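Local coordinates for protein serine protease inhibitor infestin (Triatoma infestans, PDB 2ERW) that is a Kazal-type domain of a longer secreted protein that inhibits the clotting protease factor XIIa, probably as a serine protease inhibitor of its family, at residues K21-P26 and N30-T35. Numbering follows the deposited sequence. Where two conformers were deposited one is given.
Sequences KTYGNP and NCAAQT
Tyr-23, on strand 22-23, reaches the helix through one side of its ring, where CE1 meets the methyl CB of Ala-32 at 3.4 Å. CZ and OH lie farther from the same methyl, at 3.8 Å each, and the approach to the ring is oblique. CB of Tyr-23 points at the helix, and with CG anti to the carbonyl carbon, beside the backbone N (chi1 -70°), the CE1 side is brought against Ala-32. Leu-40 touches both Tyr-23 and Ala-32, and Val-15 of the partner strand also packs on the tyrosine, whose hydroxyl is hydrogen-bonded to Asp-19, so the pair belongs to the small apolar interior of the Kazal domain.

The polar link lies at the helix start. Asn-30 N donates to Pro-26 O over 2.9 Å with an N-H...O angle of 163°, an i to i+4 bond of the first helical turn. Just ahead, Asn-25 is the N-cap, its OD1 accepting from Met-28 N, while Cys-31, next after Asn-30, is joined to Cys-6 by a disulfide. Strand and helix thus meet through a single methyl-aromatic contact, and the one hydrogen bond between the segments is a backbone bond within the helix.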
loop_
_atom_site.group_PDB
_atom_site.type_symbol
_atom_site.label_atom_id
_atom_site.label_comp_id
_atom_site.label_asym_id
_atom_site.label_seq_id
_atom_site.Cartn_x
_atom_site.Cartn_y
_atom_site.Cartn_z
ATOM N N LYS A 21 -3.614 4.970 -2.356
ATOM C CA LYS A 21 -3.951 4.294 -1.113
ATOM C C LYS A 21 -2.682 3.845 -0.439
ATOM O O LYS A 21 -1.763 3.360 -1.084
ATOM C CB LYS A 21 -4.807 3.071 -1.396
ATOM C CG LYS A 21 -5.242 2.304 -0.183
ATOM C CD LYS A 21 -6.285 1.274 -0.555
ATOM C CE LYS A 21 -6.791 0.529 0.661
ATOM N NZ LYS A 21 -7.973 -0.319 0.360
ATOM N N THR A 22 -2.634 3.997 0.874
ATOM C CA THR A 22 -1.555 3.457 1.645
ATOM C C THR A 22 -1.774 1.989 1.854
ATOM O O THR A 22 -2.852 1.540 2.112
ATOM C CB THR A 22 -1.483 4.136 2.987
ATOM O OG1 THR A 22 -1.234 5.527 2.759
ATOM C CG2 THR A 22 -0.379 3.555 3.836
ATOM N N TYR A 23 -0.697 1.241 1.708
ATOM C CA TYR A 23 -0.718 -0.173 2.029
ATOM C C TYR A 23 0.139 -0.410 3.242
ATOM O O TYR A 23 1.162 0.249 3.436
ATOM C CB TYR A 23 -0.252 -0.982 0.818
ATOM C CG TYR A 23 -1.303 -0.893 -0.224
ATOM C CD1 TYR A 23 -2.349 -1.790 -0.224
ATOM C CD2 TYR A 23 -1.317 0.133 -1.137
ATOM C CE1 TYR A 23 -3.368 -1.692 -1.127
ATOM C CE2 TYR A 23 -2.339 0.261 -2.048
ATOM C CZ TYR A 23 -3.356 -0.674 -2.043
ATOM O OH TYR A 23 -4.405 -0.597 -2.907
ATOM N N GLY A 24 -0.277 -1.370 4.043
ATOM C CA GLY A 24 0.340 -1.555 5.321
ATOM C C GLY A 24 1.739 -2.068 5.235
ATOM O O GLY A 24 2.487 -1.927 6.186
ATOM N N ASN A 25 2.079 -2.703 4.126
ATOM C CA ASN A 25 3.440 -3.073 3.835
ATOM C C ASN A 25 3.470 -3.450 2.381
ATOM O O ASN A 25 2.438 -3.531 1.730
ATOM C CB ASN A 25 3.967 -4.159 4.775
ATOM C CG ASN A 25 3.098 -5.394 4.800
ATOM O OD1 ASN A 25 2.702 -5.920 3.764
ATOM N ND2 ASN A 25 2.858 -5.903 5.991
ATOM N N PRO A 26 4.662 -3.585 1.826
ATOM C CA PRO A 26 4.728 -3.929 0.428
ATOM C C PRO A 26 4.070 -5.237 0.074
ATOM O O PRO A 26 3.531 -5.371 -1.007
ATOM C CB PRO A 26 6.234 -3.982 0.150
ATOM C CG PRO A 26 6.773 -2.996 1.139
ATOM C CD PRO A 26 5.967 -3.181 2.381
ATOM N N ASN A 30 1.362 -5.680 -2.838
ATOM C CA ASN A 30 1.390 -6.661 -3.894
ATOM C C ASN A 30 0.134 -7.494 -3.914
ATOM O O ASN A 30 -0.394 -7.834 -4.972
ATOM C CB ASN A 30 2.575 -7.576 -3.770
ATOM C CG ASN A 30 2.638 -8.521 -4.926
ATOM O OD1 ASN A 30 2.793 -8.093 -6.071
ATOM N ND2 ASN A 30 2.413 -9.797 -4.660
ATOM N N CYS A 31 -0.360 -7.837 -2.742
ATOM C CA CYS A 31 -1.610 -8.559 -2.682
ATOM C C CYS A 31 -2.673 -7.780 -3.428
ATOM O O CYS A 31 -3.393 -8.334 -4.250
ATOM C CB CYS A 31 -2.016 -8.686 -1.238
ATOM S SG CYS A 31 -3.668 -9.227 -1.019
ATOM N N ALA A 32 -2.770 -6.486 -3.150
ATOM C CA ALA A 32 -3.779 -5.675 -3.812
ATOM C C ALA A 32 -3.509 -5.598 -5.311
ATOM O O ALA A 32 -4.438 -5.606 -6.107
ATOM C CB ALA A 32 -3.809 -4.305 -3.203
ATOM N N ALA A 33 -2.228 -5.550 -5.680
ATOM C CA ALA A 33 -1.842 -5.449 -7.093
ATOM C C ALA A 33 -2.283 -6.683 -7.835
ATOM O O ALA A 33 -2.575 -6.626 -9.020
ATOM C CB ALA A 33 -0.346 -5.288 -7.222
ATOM N N GLN A 34 -2.323 -7.802 -7.136
ATOM C CA GLN A 34 -2.627 -9.066 -7.794
ATOM C C GLN A 34 -4.099 -9.394 -7.762
ATOM O O GLN A 34 -4.558 -10.227 -8.544
ATOM C CB GLN A 34 -1.839 -10.222 -7.172
ATOM C CG GLN A 34 -0.320 -10.119 -7.249
ATOM C CD GLN A 34 0.212 -9.434 -8.493
ATOM O OE1 GLN A 34 1.032 -8.521 -8.401
ATOM N NE2 GLN A 34 -0.238 -9.875 -9.661
ATOM N N THR A 35 -4.850 -8.753 -6.871
ATOM C CA THR A 35 -6.224 -9.191 -6.613
ATOM C C THR A 35 -7.261 -8.079 -6.636
ATOM O O THR A 35 -8.441 -8.336 -6.848
ATOM C CB THR A 35 -6.333 -9.903 -5.243
ATOM O OG1 THR A 35 -5.983 -8.985 -4.202
ATOM C CG2 THR A 35 -5.408 -11.104 -5.185
#